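Local coordinates for lipase (Pelosinus fermentans, PDB 5AH0), which hydrolyses ester bonds as a zinc-containing lipase, and also attacks the synthetic polyester poly(butylene adipate-co-terephthalate), at residues A235-D238 with L239-D242; S322-G325 with P326-W329; I271-S274 with N275-P278; T354-H357 with M358-C361. All blocks are in the same frame, centred on the assembly; numbering follows the deposited sequence.

Interaction 1: A235-D238 with L239-D242; sequences ANWD and LSTD
Trp237 of helix 235-238 and Ser240 meet through the carbonyl of the tryptophan, which takes two hydrogen bonds from the same serine. Ser240 OG donates to Trp237 O at 2.5 Å, lying in the carbonyl plane on a lone pair, whereas Ser240 N reaches Trp237 O at 3.1 Å from well above that plane. One turn back, Leu239 N donates to Ala235 O over 2.7 Å, and Leu239 CD1 rests 4.0 Å from Ala235 CB.

The hydroxyl is used twice: besides donating to Trp237 O it also bonds Gly243 N, beyond the segment. Ser240 is the N-cap of helix 241-250, so one side chain joins helix 235-238 to the first turn of helix 241-250. Its OG stands between its own N and carbonyl carbon (chi1 66°), a position from which it can serve both partners.

The Trp237 side chain, with CG anti to the backbone N (chi1 173°), swings its six-membered ring beside Asp242: Trp237 CH2 lies 3.7 Å from Asp242 CB, and Asp242 C sits over one face near the rim. Ring and carboxylate planes are 28° apart. The carboxylates find partners outside the segments. Asp242 OD2 forms a salt bridge with Arg304, while Asp238 OD2 receives Asn54 N and bonds Ser53 OG. The Asp238 side chain lies about 8 Å from the zinc ion, which Asp56, His76, His82 and Asp233 hold.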
ATOM      1  N   ALA A 235      -5.291   9.535   1.213  1.00 54.65           N
ATOM      2  CA  ALA A 235      -4.141   8.897   1.859  1.00 51.53           C
ATOM      3  C   ALA A 235      -3.613   9.720   3.032  1.00 51.51           C
ATOM      4  O   ALA A 235      -3.241   9.162   4.061  1.00 51.06           O
ATOM      5  CB  ALA A 235      -3.027   8.651   0.854  1.00 43.21           C
ATOM      6  N   ASN A 236      -3.626  11.044   2.891  1.00 53.55           N
ATOM      7  CA  ASN A 236      -3.042  11.923   3.899  1.00 55.89           C
ATOM      8  C   ASN A 236      -3.740  11.804   5.263  1.00 60.82           C
ATOM      9  O   ASN A 236      -3.119  12.010   6.303  1.00 63.61           O
ATOM     10  CB  ASN A 236      -3.050  13.372   3.402  1.00 55.88           C
ATOM     11  CG  ASN A 236      -4.452  13.925   3.258  1.00 64.83           C
ATOM     12  OD1 ASN A 236      -5.392  13.185   2.969  1.00 69.49           O
ATOM     13  ND2 ASN A 236      -4.601  15.234   3.450  1.00 64.18           N
ATOM     14  N   TRP A 237      -5.013  11.437   5.272  1.00 61.23           N
ATOM     15  CA  TRP A 237      -5.669  11.153   6.542  1.00 63.62           C
ATOM     16  C   TRP A 237      -5.330   9.739   7.015  1.00 65.70           C
ATOM     17  O   TRP A 237      -4.899   9.547   8.151  1.00 67.24           O
ATOM     18  CB  TRP A 237      -7.179  11.324   6.425  1.00 67.98           C
ATOM     19  CG  TRP A 237      -7.911  10.883   7.638  1.00 70.06           C
ATOM     20  CD1 TRP A 237      -8.730   9.798   7.753  1.00 71.74           C
ATOM     21  CD2 TRP A 237      -7.876  11.500   8.930  1.00 72.29           C
ATOM     22  NE1 TRP A 237      -9.227   9.715   9.032  1.00 75.40           N
ATOM     23  CE2 TRP A 237      -8.713  10.746   9.775  1.00 74.07           C
ATOM     24  CE3 TRP A 237      -7.226  12.622   9.449  1.00 72.98           C
ATOM     25  CZ2 TRP A 237      -8.914  11.076  11.109  1.00 74.50           C
ATOM     26  CZ3 TRP A 237      -7.427  12.950  10.775  1.00 74.59           C
ATOM     27  CH2 TRP A 237      -8.261  12.178  11.591  1.00 74.74           C
ATOM     28  N   ASP A 238      -5.501   8.761   6.129  1.00 64.54           N
ATOM     29  CA  ASP A 238      -5.309   7.355   6.474  1.00 64.42           C
ATOM     30  C   ASP A 238      -3.855   7.017   6.833  1.00 56.54           C
ATOM     31  O   ASP A 238      -3.585   6.037   7.528  1.00 54.08           O
ATOM     32  CB  ASP A 238      -5.771   6.461   5.317  1.00 72.09           C
ATOM     33  CG  ASP A 238      -7.220   6.024   5.449  1.00 77.78           C
ATOM     34  OD1 ASP A 238      -7.808   6.226   6.534  1.00 82.10           O
ATOM     35  OD2 ASP A 238      -7.764   5.464   4.467  1.00 77.68           O
ATOM     36  N   LEU A 239      -2.915   7.805   6.334  1.00 52.91           N
ATOM     37  CA  LEU A 239      -1.506   7.571   6.641  1.00 48.91           C
ATOM     38  C   LEU A 239      -1.092   8.167   7.976  1.00 46.60           C
ATOM     39  O   LEU A 239      -0.076   7.771   8.544  1.00 46.67           O
ATOM     40  CB  LEU A 239      -0.627   8.140   5.527  1.00 49.18           C
ATOM     41  CG  LEU A 239      -0.660   7.317   4.244  1.00 52.20           C
ATOM     42  CD1 LEU A 239       0.132   8.004   3.145  1.00 53.93           C
ATOM     43  CD2 LEU A 239      -0.100   5.933   4.524  1.00 50.42           C
ATOM     44  N   SER A 240      -1.875   9.119   8.472  1.00 48.07           N
ATOM     45  CA  SER A 240      -1.543   9.774   9.728  1.00 53.29           C
ATOM     46  C   SER A 240      -1.763   8.853  10.917  1.00 60.94           C
ATOM     47  O   SER A 240      -2.481   7.854  10.829  1.00 66.24           O
ATOM     48  CB  SER A 240      -2.367  11.051   9.905  1.00 55.75           C
ATOM     49  OG  SER A 240      -3.741  10.758  10.060  1.00 60.46           O
ATOM     50  N   THR A 241      -1.148   9.213  12.035  1.00 62.65           N
ATOM     51  CA  THR A 241      -1.337   8.499  13.286  1.00 63.31           C
ATOM     52  C   THR A 241      -2.803   8.571  13.696  1.00 68.37           C
ATOM     53  O   THR A 241      -3.346   7.637  14.294  1.00 70.52           O
ATOM     54  CB  THR A 241      -0.463   9.093  14.384  1.00 64.89           C
ATOM     55  OG1 THR A 241      -0.753  10.492  14.507  1.00 69.44           O
ATOM     56  CG2 THR A 241       1.001   8.928  14.027  1.00 61.95           C
ATOM     57  N   ASP A 242      -3.442   9.680  13.337  1.00 68.31           N
ATOM     58  CA  ASP A 242      -4.833   9.929  13.683  1.00 71.02           C
ATOM     59  C   ASP A 242      -5.780   9.046  12.893  1.00 71.33           C
ATOM     60  O   ASP A 242      -6.706   8.465  13.453  1.00 77.11           O
ATOM     61  CB  ASP A 242      -5.178  11.390  13.421  1.00 78.16           C
ATOM     62  CG  ASP A 242      -4.159  12.337  14.007  1.00 86.07           C
ATOM     63  OD1 ASP A 242      -3.870  12.226  15.223  1.00 88.85           O
ATOM     64  OD2 ASP A 242      -3.614  13.159  13.236  1.00 88.44           O
TER

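Interaction 2: S322-G325 with P326-W329; sequences SQNG and PKIW
Gly325 passes the chain to Pro326 in an extended conformation (phi 154°, psi 164°) that suits a residue without a side chain, since a CB there would be pressed against the carbonyl O of Asn324. Just beyond, the side chain of Lys327 doubles back over this link. The bend at chi2 (107°) brings Lys327 CD to 3.2 Å from Gly325 O and 3.3 Å from Asn324 OD1, and the bend at chi3 then turns NZ toward the asparagine.

The ammonium end donates to the amide oxygen, Lys327 NZ to Asn324 OD1 being 2.8 Å, although the position of NZ is doubtful, as it lies too close to another atom of the model. The two side chains cross at about a right angle. Asn324 CG stands between the backbone N and the carbonyl carbon, which leaves OD1 facing the lysine.

Lys327 NZ is also paired with Asp164 OD2, with the same uncertainty. Firmer ties to the loop after strand 153-159 come from Ser322 OG, bonded to Asp164 N and Gly165 O, and from Ile328 N, bonded to Asp164 OD1. This is an irregular connection of an alpha/beta-hydrolase fold, a loop between helix 288-294 and strand 334-336, held by side-chain bonds in place of regular backbone pairing.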
ATOM      1  N   SER A 322       5.910   1.515  13.738  1.00 53.64           N
ATOM      2  CA  SER A 322       4.542   1.394  13.256  1.00 55.01           C
ATOM      3  C   SER A 322       4.310   0.150  12.376  1.00 56.98           C
ATOM      4  O   SER A 322       3.166  -0.128  11.980  1.00 56.69           O
ATOM      5  CB  SER A 322       4.159   2.663  12.488  1.00 52.83           C
ATOM      6  OG  SER A 322       2.861   2.569  11.922  1.00 51.89           O
ATOM      7  N   GLN A 323       5.377  -0.605  12.095  1.00 52.36           N
ATOM      8  CA  GLN A 323       5.367  -1.579  10.991  1.00 46.47           C
ATOM      9  C   GLN A 323       5.224  -3.056  11.385  1.00 47.55           C
ATOM     10  O   GLN A 323       4.985  -3.893  10.523  1.00 49.17           O
ATOM     11  CB  GLN A 323       6.649  -1.456  10.167  1.00 45.06           C
ATOM     12  CG  GLN A 323       6.983  -0.069   9.616  1.00 43.75           C
ATOM     13  CD  GLN A 323       8.297  -0.101   8.858  1.00 47.74           C
ATOM     14  OE1 GLN A 323       8.790  -1.172   8.529  1.00 54.45           O
ATOM     15  NE2 GLN A 323       8.902   1.059   8.637  1.00 48.09           N
ATOM     16  N   ASN A 324       5.379  -3.401  12.659  1.00 47.78           N
ATOM     17  CA  ASN A 324       5.290  -4.814  13.023  1.00 49.67           C
ATOM     18  C   ASN A 324       3.846  -5.289  13.053  1.00 56.54           C
ATOM     19  O   ASN A 324       3.577  -6.485  13.083  1.00 58.92           O
ATOM     20  CB  ASN A 324       5.953  -5.097  14.371  1.00 49.32           C
ATOM     21  CG  ASN A 324       5.371  -4.275  15.501  1.00 54.14           C
ATOM     22  OD1 ASN A 324       4.431  -3.498  15.318  1.00 59.80           O
ATOM     23  ND2 ASN A 324       5.902  -4.477  16.694  1.00 55.01           N
ATOM     24  N   GLY A 325       2.914  -4.341  13.075  1.00 57.92           N
ATOM     25  CA  GLY A 325       1.503  -4.669  13.105  1.00 57.61           C
ATOM     26  C   GLY A 325       0.718  -3.543  13.738  1.00 58.03           C
ATOM     27  O   GLY A 325       1.300  -2.678  14.393  1.00 53.67           O
ATOM     28  N   PRO A 326      -0.610  -3.539  13.536  1.00 59.86           N
ATOM     29  CA  PRO A 326      -1.461  -2.503  14.118  1.00 61.14           C
ATOM     30  C   PRO A 326      -1.568  -2.686  15.618  1.00 64.64           C
ATOM     31  O   PRO A 326      -1.984  -3.755  16.064  1.00 69.08           O
ATOM     32  CB  PRO A 326      -2.809  -2.727  13.435  1.00 62.76           C
ATOM     33  CG  PRO A 326      -2.800  -4.158  13.032  1.00 61.60           C
ATOM     34  CD  PRO A 326      -1.376  -4.515  12.741  1.00 58.27           C
ATOM     35  N   LYS A 327      -1.180  -1.664  16.377  1.00 61.66           N
ATOM     36  CA  LYS A 327      -1.222  -1.716  17.831  1.00 63.99           C
ATOM     37  C   LYS A 327      -2.221  -0.734  18.419  1.00 66.87           C
ATOM     38  O   LYS A 327      -2.967  -1.063  19.344  1.00 74.47           O
ATOM     39  CB  LYS A 327       0.161  -1.436  18.425  1.00 63.85           C
ATOM     40  CG  LYS A 327       1.095  -2.626  18.451  1.00 63.72           C
ATOM     41  CD  LYS A 327       2.161  -2.474  17.418  1.00 66.31           C
ATOM     42  CE  LYS A 327       2.969  -1.230  17.651  1.00 66.74           C
ATOM     43  NZ  LYS A 327       3.867  -1.025  16.494  1.00 66.07           N
ATOM     44  N   ILE A 328      -2.217   0.480  17.887  1.00 61.56           N
ATOM     45  CA  ILE A 328      -3.004   1.562  18.451  1.00 59.91           C
ATOM     46  C   ILE A 328      -4.478   1.405  18.092  1.00 63.85           C
ATOM     47  O   ILE A 328      -4.826   1.276  16.922  1.00 63.53           O
ATOM     48  CB  ILE A 328      -2.466   2.918  17.969  1.00 58.52           C
ATOM     49  CG1 ILE A 328      -0.962   3.004  18.225  1.00 59.82           C
ATOM     50  CG2 ILE A 328      -3.130   4.056  18.682  1.00 56.75           C
ATOM     51  CD1 ILE A 328      -0.358   4.310  17.789  1.00 59.58           C
ATOM     52  N   TRP A 329      -5.334   1.401  19.115  1.00 68.21           N
ATOM     53  CA  TRP A 329      -6.768   1.136  18.971  1.00 69.29           C
ATOM     54  C   TRP A 329      -7.004  -0.189  18.261  1.00 72.85           C
ATOM     55  O   TRP A 329      -7.952  -0.335  17.478  1.00 75.20           O
ATOM     56  CB  TRP A 329      -7.477   2.257  18.218  1.00 68.48           C
ATOM     57  CG  TRP A 329      -7.557   3.532  18.967  1.00 73.07           C
ATOM     58  CD1 TRP A 329      -6.949   3.832  20.155  1.00 74.16           C
ATOM     59  CD2 TRP A 329      -8.297   4.697  18.590  1.00 74.72           C
ATOM     60  NE1 TRP A 329      -7.258   5.115  20.534  1.00 73.02           N
ATOM     61  CE2 TRP A 329      -8.083   5.670  19.592  1.00 73.96           C
ATOM     62  CE3 TRP A 329      -9.105   5.021  17.494  1.00 72.81           C
ATOM     63  CZ2 TRP A 329      -8.662   6.938  19.535  1.00 71.74           C
ATOM     64  CZ3 TRP A 329      -9.680   6.277  17.440  1.00 71.64           C
ATOM     65  CH2 TRP A 329      -9.454   7.223  18.456  1.00 71.34           C
TER

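Interaction 3: I271-S274 with N275-P278; sequences ILTS and NELP
Thr273 N donates to Glu276 OE2 across 3.2 Å in a fairly straight bond, 163° at the hydrogen, and it meets the lone pair of OE2 that faces away from the other carboxylate oxygen. The two residues are the first and last of a type I beta turn, Thr273 to Glu276, so the glutamate reaches back across the turn to the N-H of the residue that opens it. The turn belongs to the long excursion between strand 258-265 and helix 288-294 of the alpha/beta-hydrolase fold, about 24 Å from centre of contact to centre of chain.

Glu276 gets there because CG is set between its backbone N and carbonyl carbon (chi1 54°) while the chain beyond is extended. On the way Glu276 CG passes 3.5 Å from Thr273 O, and Glu276 OE2 ends 3.5 Å from Thr273 CB, the two side chains crossing at about a right angle. At the corner the Thr273 and Asn275 side chains lie side by side and point the same way, with CG2 of the threonine 3.5 Å from CB of the asparagine.

The arms of the turn also meet through apolar groups. Pro278, which packs on Phe189 of helix 173-190, receives both methyls of Leu272: CD1 and CD2 of the leucine each stand 3.8 Å from Pro278 CB, while Leu272 CD1 lies at the same distance, 3.8 Å, from Glu276 CG.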
ATOM      1  N   ILE A 271      24.804  11.710   0.719  1.00 46.08           N
ATOM      2  CA  ILE A 271      25.503  11.569  -0.566  1.00 46.94           C
ATOM      3  C   ILE A 271      24.687  10.774  -1.573  1.00 42.50           C
ATOM      4  O   ILE A 271      24.202   9.698  -1.256  1.00 44.60           O
ATOM      5  CB  ILE A 271      26.853  10.839  -0.427  1.00 46.55           C
ATOM      6  CG1 ILE A 271      27.761  11.501   0.608  1.00 49.08           C
ATOM      7  CG2 ILE A 271      27.535  10.759  -1.793  1.00 45.41           C
ATOM      8  CD1 ILE A 271      28.609  12.626   0.060  1.00 51.11           C
ATOM      9  N   LEU A 272      24.572  11.278  -2.796  1.00 43.25           N
ATOM     10  CA  LEU A 272      23.762  10.625  -3.816  1.00 45.52           C
ATOM     11  C   LEU A 272      24.563   9.710  -4.751  1.00 50.38           C
ATOM     12  O   LEU A 272      25.524  10.138  -5.385  1.00 55.70           O
ATOM     13  CB  LEU A 272      23.038  11.672  -4.664  1.00 40.61           C
ATOM     14  CG  LEU A 272      22.235  11.094  -5.827  1.00 36.25           C
ATOM     15  CD1 LEU A 272      20.959  10.404  -5.332  1.00 33.06           C
ATOM     16  CD2 LEU A 272      21.908  12.178  -6.815  1.00 37.31           C
ATOM     17  N   THR A 273      24.135   8.455  -4.824  1.00 48.65           N
ATOM     18  CA  THR A 273      24.609   7.470  -5.788  1.00 54.00           C
ATOM     19  C   THR A 273      23.697   7.475  -7.010  1.00 60.44           C
ATOM     20  O   THR A 273      22.515   7.836  -6.906  1.00 61.90           O
ATOM     21  CB  THR A 273      24.620   6.069  -5.160  1.00 61.52           C
ATOM     22  OG1 THR A 273      25.468   6.075  -4.006  1.00 65.62           O
ATOM     23  CG2 THR A 273      25.108   5.011  -6.138  1.00 68.53           C
ATOM     24  N   SER A 274      24.222   7.067  -8.164  1.00 66.19           N
ATOM     25  CA  SER A 274      23.408   6.944  -9.379  1.00 72.61           C
ATOM     26  C   SER A 274      22.426   5.774  -9.302  1.00 72.99           C
ATOM     27  O   SER A 274      21.613   5.561 -10.199  1.00 72.96           O
ATOM     28  CB  SER A 274      24.303   6.746 -10.591  1.00 77.89           C
ATOM     29  OG  SER A 274      25.061   5.556 -10.428  1.00 83.13           O
ATOM     30  N   ASN A 275      22.489   5.041  -8.203  1.00 74.68           N
ATOM     31  CA  ASN A 275      21.758   3.803  -8.053  1.00 73.94           C
ATOM     32  C   ASN A 275      20.403   4.007  -7.371  1.00 67.59           C
ATOM     33  O   ASN A 275      19.636   3.063  -7.218  1.00 64.94           O
ATOM     34  CB  ASN A 275      22.620   2.830  -7.242  1.00 82.61           C
ATOM     35  CG  ASN A 275      22.440   1.398  -7.659  1.00 89.12           C
ATOM     36  OD1 ASN A 275      21.956   1.114  -8.756  1.00 93.06           O
ATOM     37  ND2 ASN A 275      22.863   0.476  -6.793  1.00 88.48           N
ATOM     38  N   GLU A 276      20.106   5.239  -6.962  1.00 63.43           N
ATOM     39  CA  GLU A 276      18.914   5.479  -6.153  1.00 58.61           C
ATOM     40  C   GLU A 276      18.119   6.692  -6.609  1.00 53.39           C
ATOM     41  O   GLU A 276      18.609   7.507  -7.388  1.00 56.86           O
ATOM     42  CB  GLU A 276      19.294   5.647  -4.681  1.00 60.74           C
ATOM     43  CG  GLU A 276      20.352   6.714  -4.417  1.00 66.30           C
ATOM     44  CD  GLU A 276      20.962   6.594  -3.023  1.00 69.33           C
ATOM     45  OE1 GLU A 276      20.227   6.160  -2.102  1.00 67.75           O
ATOM     46  OE2 GLU A 276      22.167   6.932  -2.849  1.00 71.27           O
ATOM     47  N   LEU A 277      16.882   6.791  -6.127  1.00 45.54           N
ATOM     48  CA  LEU A 277      16.038   7.943  -6.410  1.00 40.85           C
ATOM     49  C   LEU A 277      16.650   9.222  -5.837  1.00 42.16           C
ATOM     50  O   LEU A 277      16.921   9.307  -4.642  1.00 41.79           O
ATOM     51  CB  LEU A 277      14.641   7.740  -5.833  1.00 38.41           C
ATOM     52  CG  LEU A 277      13.837   6.546  -6.356  1.00 41.56           C
ATOM     53  CD1 LEU A 277      12.484   6.483  -5.680  1.00 37.33           C
ATOM     54  CD2 LEU A 277      13.668   6.647  -7.884  1.00 42.59           C
ATOM     55  N   PRO A 278      16.858  10.230  -6.691  1.00 40.81           N
ATOM     56  CA  PRO A 278      17.453  11.467  -6.194  1.00 40.57           C
ATOM     57  C   PRO A 278      16.413  12.468  -5.721  1.00 39.34           C
ATOM     58  O   PRO A 278      15.258  12.434  -6.159  1.00 40.32           O
ATOM     59  CB  PRO A 278      18.185  12.005  -7.417  1.00 34.36           C
ATOM     60  CG  PRO A 278      17.294  11.575  -8.573  1.00 38.73           C
ATOM     61  CD  PRO A 278      16.685  10.247  -8.162  1.00 39.40           C
TER

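Interaction 4: T354-H357 with M358-C361; sequences TIDH and MDAC
Asp356 and Asp359 exchange backbone-to-side-chain hydrogen bonds in the reciprocal pattern of a capping box, at the start of a helical turn that lacks the regular bonds of a helix. Asp359 N donates to Asp356 OD1 at 3.0 Å, nearly along the C-O axis of the carboxylate. In return Asp356 N donates to Asp359 OD2 at 2.9 Å, with an angle of 167° at the hydrogen. Weak bonds add to it: Met358 N to Asp356 OD1, and Ala360 N to the carbonyls of Asp356 and His357; Cys361 N also donates to Met358 O.

Charge is the second element. The box leaves the two carboxylates stacked, planes 5° apart, with Asp356 OD1 3.3 Å from Asp359 OD2, a like-charge approach that may raise the proton affinity of one of them. A water 2.8 Å from Asp356 OD2 and 2.6 Å from Asp359 OD2 is placed to donate to both, though it has more acceptors in reach than protons; Asp359 OD1 is bonded by Asn366 N.

His357 sits between the two aspartates of the box but points its ring elsewhere: ND1 bonds Asp315 OD2 and NE2 bonds Ser114 OG. Such a Ser-His-Asp relay, with Ser114 in an Ala-His-Ser-Met-Gly sequence after strand 108-113, is consistent with the catalytic triad of an alpha/beta hydrolase.

Apolar contact completes the turn. The Ile355 and Asp359 side chains cross obliquely, with Ile355 CG2, anti to its amide nitrogen, 3.6 Å from Asp359 CB and 4.2 Å from Ala360 CB.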
ATOM      1  N   THR A 354      18.983  -1.126   8.000  1.00 45.92           N
ATOM      2  CA  THR A 354      19.663  -0.397   6.914  1.00 45.64           C
ATOM      3  C   THR A 354      18.988  -0.582   5.564  1.00 44.23           C
ATOM      4  O   THR A 354      19.614  -0.377   4.516  1.00 42.33           O
ATOM      5  CB  THR A 354      21.119  -0.805   6.725  1.00 49.95           C
ATOM      6  OG1 THR A 354      21.146  -2.044   6.005  1.00 59.19           O
ATOM      7  CG2 THR A 354      21.855  -0.924   8.083  1.00 42.96           C
ATOM      8  N   ILE A 355      17.725  -0.992   5.602  1.00 41.49           N
ATOM      9  CA  ILE A 355      16.878  -1.054   4.421  1.00 40.61           C
ATOM     10  C   ILE A 355      15.960   0.174   4.413  1.00 39.60           C
ATOM     11  O   ILE A 355      15.131   0.319   5.313  1.00 39.18           O
ATOM     12  CB  ILE A 355      16.037  -2.344   4.432  1.00 46.78           C
ATOM     13  CG1 ILE A 355      16.954  -3.578   4.439  1.00 47.55           C
ATOM     14  CG2 ILE A 355      15.005  -2.374   3.255  1.00 35.67           C
ATOM     15  CD1 ILE A 355      17.628  -3.828   3.122  1.00 45.25           C
ATOM     16  N   ASP A 356      16.101   1.088   3.453  1.00 36.15           N
ATOM     17  CA  ASP A 356      15.169   2.216   3.477  1.00 36.65           C
ATOM     18  C   ASP A 356      13.882   1.866   2.716  1.00 39.00           C
ATOM     19  O   ASP A 356      13.722   0.745   2.218  1.00 41.48           O
ATOM     20  CB  ASP A 356      15.803   3.531   2.962  1.00 37.21           C
ATOM     21  CG  ASP A 356      16.161   3.524   1.471  1.00 48.30           C
ATOM     22  OD1 ASP A 356      15.398   3.009   0.618  1.00 48.05           O
ATOM     23  OD2 ASP A 356      17.227   4.107   1.146  1.00 57.94           O
ATOM     24  N   HIS A 357      12.964   2.821   2.646  1.00 37.67           N
ATOM     25  CA  HIS A 357      11.622   2.538   2.153  1.00 42.64           C
ATOM     26  C   HIS A 357      11.562   2.018   0.718  1.00 38.93           C
ATOM     27  O   HIS A 357      10.824   1.075   0.433  1.00 34.83           O
ATOM     28  CB  HIS A 357      10.768   3.792   2.254  1.00 41.23           C
ATOM     29  CG  HIS A 357       9.300   3.521   2.235  1.00 37.86           C
ATOM     30  ND1 HIS A 357       8.654   2.882   3.271  1.00 38.62           N
ATOM     31  CD2 HIS A 357       8.350   3.820   1.319  1.00 37.11           C
ATOM     32  CE1 HIS A 357       7.365   2.802   2.993  1.00 42.22           C
ATOM     33  NE2 HIS A 357       7.154   3.362   1.813  1.00 38.21           N
ATOM     34  N   MET A 358      12.333   2.627  -0.182  1.00 36.09           N
ATOM     35  CA  MET A 358      12.322   2.191  -1.575  1.00 36.50           C
ATOM     36  C   MET A 358      13.178   0.956  -1.784  1.00 39.04           C
ATOM     37  O   MET A 358      12.921   0.188  -2.715  1.00 42.39           O
ATOM     38  CB  MET A 358      12.794   3.305  -2.508  1.00 39.54           C
ATOM     39  CG  MET A 358      11.967   4.571  -2.393  1.00 41.13           C
ATOM     40  SD  MET A 358      10.223   4.203  -2.569  1.00 61.56           S
ATOM     41  CE  MET A 358      10.123   3.875  -4.324  1.00 51.40           C
ATOM     42  N   ASP A 359      14.186   0.776  -0.923  1.00 34.60           N
ATOM     43  CA  ASP A 359      14.990  -0.439  -0.917  1.00 39.19           C
ATOM     44  C   ASP A 359      14.055  -1.647  -0.856  1.00 39.59           C
ATOM     45  O   ASP A 359      14.269  -2.661  -1.526  1.00 42.51           O
ATOM     46  CB  ASP A 359      15.948  -0.495   0.293  1.00 45.99           C
ATOM     47  CG  ASP A 359      17.236   0.351   0.119  1.00 52.65           C
ATOM     48  OD1 ASP A 359      17.686   0.574  -1.031  1.00 55.05           O
ATOM     49  OD2 ASP A 359      17.819   0.759   1.164  1.00 50.27           O
ATOM     50  N   ALA A 360      13.003  -1.508  -0.055  1.00 32.52           N
ATOM     51  CA  ALA A 360      12.178  -2.633   0.339  1.00 33.91           C
ATOM     52  C   ALA A 360      11.387  -3.196  -0.818  1.00 38.41           C
ATOM     53  O   ALA A 360      11.051  -4.385  -0.811  1.00 40.19           O
ATOM     54  CB  ALA A 360      11.238  -2.229   1.468  1.00 38.41           C
ATOM     55  N   CYS A 361      11.097  -2.363  -1.816  1.00 37.06           N
ATOM     56  CA  CYS A 361      10.395  -2.865  -2.998  1.00 39.71           C
ATOM     57  C   CYS A 361      11.359  -2.978  -4.181  1.00 41.54           C
ATOM     58  O   CYS A 361      10.943  -3.224  -5.301  1.00 46.08           O
ATOM     59  CB  CYS A 361       9.189  -1.986  -3.355  1.00 39.85           C
ATOM     60  SG  CYS A 361       9.536  -0.244  -3.788  1.00 46.14           S
TER
HETATM   61  O   HOH W   1      19.531   2.610   0.492  1.00 23.61           O

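From the N terminus the order is interaction 1, interaction 3, interaction 2, interaction 4; all are in series, and none nests within or crosses another. Each is a short local contact within one continuous stretch. Interaction 1 joins helices 235-238 and 241-250, interaction 3 turns the loop after strand 258-265, interaction 2 shapes the approach to strand 334-336, and interaction 4 forms the turn after strand 352-353. Interactions 1 and 2 stay about 5 Å apart at their nearest atoms, but Pro326 packs on Asn248 of helix 241-250. Interactions 3 and 4 do touch, Leu277 CD1 lying 3.8 Å from Met358 CE, so the peripheral turn meets the histidine-bearing loop directly.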